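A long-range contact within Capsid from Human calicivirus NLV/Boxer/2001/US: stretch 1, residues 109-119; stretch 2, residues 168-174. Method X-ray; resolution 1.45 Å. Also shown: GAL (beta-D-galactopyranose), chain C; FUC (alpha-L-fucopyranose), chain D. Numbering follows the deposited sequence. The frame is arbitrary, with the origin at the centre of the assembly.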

ATOM      1  N   ASP A 109      -2.965  -6.286  13.205  1.00 10.30           N
ATOM      2  CA  ASP A 109      -2.360  -6.901  14.391  1.00 10.92           C
ATOM      3  C   ASP A 109      -2.432  -6.005  15.629  1.00 10.97           C
ATOM      4  O   ASP A 109      -1.568  -6.050  16.506  1.00 12.27           O
ATOM      5  CB  ASP A 109      -0.938  -7.423  14.115  1.00 11.58           C
ATOM      6  CG  ASP A 109       0.086  -6.316  13.915  1.00 10.43           C
ATOM      7  OD1 ASP A 109      -0.297  -5.132  13.839  1.00 11.37           O
ATOM      8  OD2 ASP A 109       1.295  -6.647  13.819  1.00 11.68           O
ATOM      9  N   PHE A 110      -3.494  -5.214  15.704  1.00 10.94           N
ATOM     10  CA  PHE A 110      -3.788  -4.413  16.884  1.00 10.31           C
ATOM     11  C   PHE A 110      -4.749  -5.180  17.778  1.00 11.04           C
ATOM     12  O   PHE A 110      -5.868  -5.511  17.365  1.00 11.85           O
ATOM     13  CB  PHE A 110      -4.356  -3.052  16.482  1.00 11.10           C
ATOM     14  CG  PHE A 110      -3.418  -2.261  15.619  1.00 10.95           C
ATOM     15  CD1 PHE A 110      -2.300  -1.661  16.170  1.00 13.04           C
ATOM     16  CD2 PHE A 110      -3.615  -2.171  14.252  1.00 11.28           C
ATOM     17  CE1 PHE A 110      -1.408  -0.960  15.370  1.00 12.40           C
ATOM     18  CE2 PHE A 110      -2.724  -1.476  13.445  1.00 12.44           C
ATOM     19  CZ  PHE A 110      -1.620  -0.873  14.007  1.00 12.09           C
ATOM     20  N   GLY A 111      -4.298  -5.473  18.995  1.00 11.82           N
ATOM     21  CA  GLY A 111      -5.043  -6.314  19.908  1.00 12.50           C
ATOM     22  C   GLY A 111      -5.719  -5.564  21.037  1.00 11.52           C
ATOM     23  O   GLY A 111      -5.249  -4.503  21.455  1.00 13.73           O
ATOM     24  N   ASN A 112      -6.819  -6.134  21.524  1.00 11.43           N
ATOM     25  CA  ASN A 112      -7.549  -5.606  22.672  1.00 11.94           C
ATOM     26  C   ASN A 112      -8.063  -4.191  22.479  1.00 12.54           C
ATOM     27  O   ASN A 112      -8.064  -3.397  23.416  1.00 14.10           O
ATOM     28  CB  ASN A 112      -6.714  -5.675  23.959  1.00 13.34           C
ATOM     29  CG  ASN A 112      -7.587  -5.724  25.199  1.00 13.69           C
ATOM     30  OD1 ASN A 112      -8.572  -6.457  25.236  1.00 15.42           O
ATOM     31  ND2 ASN A 112      -7.243  -4.936  26.210  1.00 15.16           N
ATOM     32  N   CYS A 113      -8.516  -3.887  21.265  1.00 11.91           N
ATOM     33  CA  CYS A 113      -8.980  -2.546  20.953  1.00 10.96           C
ATOM     34  C   CYS A 113     -10.112  -2.563  19.937  1.00 10.54           C
ATOM     35  O   CYS A 113     -10.518  -3.627  19.459  1.00 11.80           O
ATOM     36  CB  CYS A 113      -7.814  -1.679  20.466  1.00 13.16           C
ATOM     37  SG  CYS A 113      -6.954  -2.368  19.021  1.00 13.44           S
ATOM     38  N   ASP A 114     -10.634  -1.380  19.634  1.00 11.37           N
ATOM     39  CA  ASP A 114     -11.744  -1.250  18.703  1.00 10.51           C
ATOM     40  C   ASP A 114     -11.220  -0.850  17.332  1.00 10.06           C
ATOM     41  O   ASP A 114     -10.623   0.221  17.168  1.00 13.09           O
ATOM     42  CB  ASP A 114     -12.746  -0.205  19.194  1.00 12.47           C
ATOM     43  CG  ASP A 114     -13.543  -0.667  20.408  1.00 13.88           C
ATOM     44  OD1 ASP A 114     -13.261  -1.754  20.965  1.00 14.12           O
ATOM     45  OD2 ASP A 114     -14.463   0.079  20.803  1.00 15.56           O
ATOM     46  N   LEU A 115     -11.419  -1.736  16.363  1.00 10.50           N
ATOM     47  CA  LEU A 115     -11.022  -1.493  14.984  1.00 10.32           C
ATOM     48  C   LEU A 115     -12.191  -0.889  14.225  1.00  9.52           C
ATOM     49  O   LEU A 115     -13.223  -1.541  14.031  1.00 12.18           O
ATOM     50  CB  LEU A 115     -10.599  -2.798  14.307  1.00 10.57           C
ATOM     51  CG  LEU A 115      -9.607  -3.670  15.083  1.00 10.54           C
ATOM     52  CD1 LEU A 115      -9.419  -5.002  14.364  1.00 12.13           C
ATOM     53  CD2 LEU A 115      -8.268  -2.943  15.259  1.00 12.66           C
ATOM     54  N   HIS A 116     -12.031   0.357  13.802  1.00  9.69           N
ATOM     55  CA  HIS A 116     -13.077   1.041  13.052  1.00  9.89           C
ATOM     56  C   HIS A 116     -12.787   0.863  11.578  1.00  9.84           C
ATOM     57  O   HIS A 116     -11.848   1.464  11.042  1.00 10.11           O
ATOM     58  CB  HIS A 116     -13.127   2.523  13.434  1.00 10.83           C
ATOM     59  CG  HIS A 116     -13.411   2.745  14.885  1.00 11.49           C
ATOM     60  ND1 HIS A 116     -14.686   2.959  15.367  1.00 12.56           N
ATOM     61  CD2 HIS A 116     -12.594   2.733  15.965  1.00 12.01           C
ATOM     62  CE1 HIS A 116     -14.636   3.097  16.680  1.00 13.73           C
ATOM     63  NE2 HIS A 116     -13.381   2.953  17.069  1.00 13.34           N
ATOM     64  N   MET A 117     -13.590   0.018  10.937  1.00 10.71           N
ATOM     65  CA  MET A 117     -13.339  -0.400   9.565  1.00 10.10           C
ATOM     66  C   MET A 117     -14.255   0.318   8.597  1.00 10.74           C
ATOM     67  O   MET A 117     -15.424   0.590   8.896  1.00 12.91           O
ATOM     68  CB  MET A 117     -13.564  -1.910   9.407  1.00 12.09           C
ATOM     69  CG  MET A 117     -12.879  -2.784  10.450  1.00 12.33           C
ATOM     70  SD  MET A 117     -11.081  -2.715  10.421  1.00 11.92           S
ATOM     71  CE  MET A 117     -10.698  -3.546   8.888  1.00 11.88           C
ATOM     72  N   THR A 118     -13.727   0.599   7.417  1.00 10.06           N
ATOM     73  CA  THR A 118     -14.550   1.011   6.297  1.00 10.12           C
ATOM     74  C   THR A 118     -14.586  -0.173   5.342  1.00  9.85           C
ATOM     75  O   THR A 118     -13.585  -0.865   5.183  1.00 12.70           O
ATOM     76  CB  THR A 118     -13.962   2.250   5.619  1.00 11.98           C
ATOM     77  OG1 THR A 118     -14.115   3.375   6.493  1.00 12.82           O
ATOM     78  CG2 THR A 118     -14.670   2.542   4.305  1.00 13.95           C
ATOM     79  N   PHE A 119     -15.727  -0.434   4.713  1.00  9.72           N
ATOM     80  CA  PHE A 119     -15.788  -1.575   3.811  1.00  9.86           C
ATOM     81  C   PHE A 119     -16.584  -1.306   2.546  1.00  9.33           C
ATOM     82  O   PHE A 119     -17.399  -0.379   2.485  1.00 10.31           O
ATOM     83  CB  PHE A 119     -16.310  -2.837   4.517  1.00 10.27           C
ATOM     84  CG  PHE A 119     -17.754  -2.757   4.950  1.00 11.57           C
ATOM     85  CD1 PHE A 119     -18.785  -3.040   4.058  1.00 11.47           C
ATOM     86  CD2 PHE A 119     -18.081  -2.420   6.255  1.00 12.77           C
ATOM     87  CE1 PHE A 119     -20.106  -2.978   4.464  1.00 13.11           C
ATOM     88  CE2 PHE A 119     -19.399  -2.367   6.667  1.00 13.92           C
ATOM     89  CZ  PHE A 119     -20.410  -2.641   5.771  1.00 14.04           C
TER
HETATM   90  C1  GAL C   2     -16.196   5.268  22.420  1.00 22.16           C
HETATM   91  C2  GAL C   2     -15.763   4.631  21.118  1.00 21.49           C
HETATM   92  C3  GAL C   2     -15.424   3.195  21.289  1.00 19.57           C
HETATM   93  C4  GAL C   2     -14.483   2.988  22.336  1.00 19.39           C
HETATM   94  C5  GAL C   2     -15.001   3.584  23.605  1.00 20.68           C
HETATM   95  C6  GAL C   2     -14.099   3.465  24.748  1.00 22.62           C
HETATM   96  O2  GAL C   2     -16.816   4.781  20.170  1.00 25.31           O
HETATM   97  O3  GAL C   2     -14.960   2.652  20.037  1.00 18.79           O
HETATM   98  O4  GAL C   2     -13.196   3.584  21.973  1.00 18.29           O
HETATM   99  O5  GAL C   2     -15.279   5.035  23.419  1.00 21.82           O
HETATM  100  O6  GAL C   2     -14.589   3.866  25.941  1.00 26.12           O
HETATM  101  C1  FUC D   3     -16.362   5.338  18.985  1.00 24.62           C
HETATM  102  C2  FUC D   3     -17.390   5.176  17.945  1.00 22.35           C
HETATM  103  C3  FUC D   3     -18.608   5.944  18.286  1.00 23.65           C
HETATM  104  C4  FUC D   3     -18.331   7.385  18.525  1.00 23.99           C
HETATM  105  C5  FUC D   3     -17.198   7.588  19.515  1.00 23.99           C
HETATM  106  C6  FUC D   3     -16.825   9.015  19.651  1.00 24.53           C
HETATM  107  O2  FUC D   3     -17.704   3.818  17.818  1.00 25.32           O
HETATM  108  O3  FUC D   3     -19.579   5.785  17.301  1.00 25.54           O
HETATM  109  O4  FUC D   3     -18.007   8.003  17.327  1.00 24.68           O
HETATM  110  O5  FUC D   3     -16.046   6.807  19.183  1.00 23.73           O
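Stretch 2, residues 168-174: VVLELTW

Residues 168-174 form an extended strand that runs antiparallel to the strand reaching residue 119 in stretch 1. The N-to-C directions make an angle of 137°, and the axes approach to 4.5 Å. Backbone hydrogen bonds fix the register. Thr118 and Glu171 form a hydrogen-bonded pair, closed on both sides: Thr118 N donates to Glu171 O (2.9 Å, N-H...O angle 157°) and Glu171 N donates to Thr118 O (2.8 Å, 166°). The Phe119-Leu170 and Met117-Leu172 pairs are of the non-hydrogen-bonded kind, with CA-CA distances of 4.2 and 4.7 Å.

Between Met117 and His116 the register slips by one residue, a beta bulge. Its signature is a shared acceptor: His116 O receives Thr173 N at 2.9 Å (147°) and Trp174 N at 3.3 Å (165°), while His116 N donates to Trp174 O at 2.9 Å (153°). Thr173, the extra residue, has phi/psi of -87/-46°, outside the extended range of its neighbours. Its CA-to-CB bond points toward stretch 1, and its hydroxyl pairs with that of Thr118, OG1 to OG1 at 2.7 Å; either could be the donor.

On the face that carries His116, Trp174, Thr118 and Glu171, the imidazole stacks on the six-membered indole ring, centroids 3.6 Å apart and planes at 7°. His116 CB also lies 3.5 Å from the centroid of the five-membered ring of Trp174, a CH-pi contact. Nearby, galactose O3 donates to Asp114 OD2 at 2.7 Å, and FUC O5 lies 3.6 Å from Trp174 CH2, at the indole edge. His116 NE2, Asp114 OD1 and Glu171 OE1 are satisfied outside the two stretches.

The opposite face is apolar. Met117 SD meets Leu172 CD1 at 3.7 Å, Met117 CE meets Leu170 CB at 3.7 Å, and Phe119 CB meets Leu170 CG at 3.7 Å.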

ATOM      1  N   VAL A 168     -17.348  -8.662   1.256  1.00  9.80           N
ATOM      2  CA  VAL A 168     -16.798  -7.312   1.364  1.00  9.95           C
ATOM      3  C   VAL A 168     -15.296  -7.349   1.600  1.00  8.35           C
ATOM      4  O   VAL A 168     -14.754  -8.349   2.069  1.00  9.87           O
ATOM      5  CB  VAL A 168     -17.476  -6.500   2.509  1.00 10.18           C
ATOM      6  CG1 VAL A 168     -18.988  -6.383   2.283  1.00 11.43           C
ATOM      7  CG2 VAL A 168     -17.172  -7.105   3.889  1.00 11.15           C
ATOM      8  N   VAL A 169     -14.632  -6.251   1.250  1.00  8.93           N
ATOM      9  CA  VAL A 169     -13.278  -6.000   1.719  1.00  9.01           C
ATOM     10  C   VAL A 169     -13.323  -4.848   2.713  1.00  8.80           C
ATOM     11  O   VAL A 169     -14.051  -3.860   2.517  1.00 10.22           O
ATOM     12  CB  VAL A 169     -12.303  -5.718   0.559  1.00 10.05           C
ATOM     13  CG1 VAL A 169     -12.065  -6.981  -0.247  1.00 12.31           C
ATOM     14  CG2 VAL A 169     -12.805  -4.613  -0.329  1.00 15.75           C
ATOM     15  N   LEU A 170     -12.586  -5.009   3.808  1.00  9.63           N
ATOM     16  CA  LEU A 170     -12.585  -4.038   4.895  1.00  9.16           C
ATOM     17  C   LEU A 170     -11.193  -3.456   5.051  1.00  9.08           C
ATOM     18  O   LEU A 170     -10.191  -4.151   4.865  1.00 11.37           O
ATOM     19  CB  LEU A 170     -13.014  -4.703   6.203  1.00 10.11           C
ATOM     20  CG  LEU A 170     -14.356  -5.451   6.188  1.00 10.01           C
ATOM     21  CD1 LEU A 170     -14.126  -6.960   6.111  1.00 11.39           C
ATOM     22  CD2 LEU A 170     -15.143  -5.100   7.432  1.00 12.62           C
ATOM     23  N   GLU A 171     -11.138  -2.170   5.382  1.00  9.28           N
ATOM     24  CA  GLU A 171      -9.868  -1.506   5.637  1.00 11.87           C
ATOM     25  C   GLU A 171      -9.922  -0.795   6.980  1.00  9.67           C
ATOM     26  O   GLU A 171     -10.965  -0.285   7.389  1.00  9.83           O
ATOM     27  CB  GLU A 171      -9.530  -0.510   4.534  1.00 15.81           C
ATOM     28  CG  GLU A 171      -8.087  -0.032   4.639  1.00 23.38           C
ATOM     29  CD  GLU A 171      -7.815   1.231   3.861  1.00 26.06           C
ATOM     30  OE1 GLU A 171      -6.692   1.770   4.009  1.00 25.93           O
ATOM     31  OE2 GLU A 171      -8.711   1.676   3.105  1.00 25.43           O
ATOM     32  N   LEU A 172      -8.790  -0.766   7.667  1.00 10.05           N
ATOM     33  CA  LEU A 172      -8.705  -0.126   8.969  1.00  9.87           C
ATOM     34  C   LEU A 172      -8.652   1.392   8.826  1.00  9.38           C
ATOM     35  O   LEU A 172      -7.653   1.948   8.375  1.00 14.52           O
ATOM     36  CB  LEU A 172      -7.469  -0.636   9.713  1.00 10.37           C
ATOM     37  CG  LEU A 172      -7.334  -0.114  11.144  1.00 10.26           C
ATOM     38  CD1 LEU A 172      -8.514  -0.566  12.008  1.00 11.78           C
ATOM     39  CD2 LEU A 172      -6.011  -0.578  11.745  1.00 11.48           C
ATOM     40  N   THR A 173      -9.725   2.069   9.218  1.00  9.43           N
ATOM     41  CA  THR A 173      -9.783   3.528   9.096  1.00 10.06           C
ATOM     42  C   THR A 173      -9.187   4.219  10.317  1.00 10.02           C
ATOM     43  O   THR A 173      -8.400   5.163  10.190  1.00 10.48           O
ATOM     44  CB  THR A 173     -11.223   4.005   8.873  1.00 10.16           C
ATOM     45  OG1 THR A 173     -11.721   3.373   7.689  1.00 13.27           O
ATOM     46  CG2 THR A 173     -11.295   5.520   8.699  1.00 12.13           C
ATOM     47  N   TRP A 174      -9.569   3.755  11.498  1.00 10.53           N
ATOM     48  CA  TRP A 174      -8.990   4.265  12.729  1.00  9.33           C
ATOM     49  C   TRP A 174      -9.177   3.255  13.865  1.00  9.54           C
ATOM     50  O   TRP A 174      -9.886   2.250  13.706  1.00 11.44           O
ATOM     51  CB  TRP A 174      -9.536   5.665  13.082  1.00 11.50           C
ATOM     52  CG  TRP A 174     -11.014   5.750  13.399  1.00 10.00           C
ATOM     53  CD1 TRP A 174     -12.057   5.658  12.517  1.00 11.92           C
ATOM     54  CD2 TRP A 174     -11.594   6.001  14.684  1.00 10.85           C
ATOM     55  NE1 TRP A 174     -13.255   5.807  13.185  1.00 12.54           N
ATOM     56  CE2 TRP A 174     -12.997   6.030  14.516  1.00 11.86           C
ATOM     57  CE3 TRP A 174     -11.064   6.202  15.966  1.00 13.05           C
ATOM     58  CZ2 TRP A 174     -13.877   6.248  15.578  1.00 13.14           C
ATOM     59  CZ3 TRP A 174     -11.937   6.429  17.017  1.00 12.99           C
ATOM     60  CH2 TRP A 174     -13.330   6.441  16.817  1.00 14.79           C
TER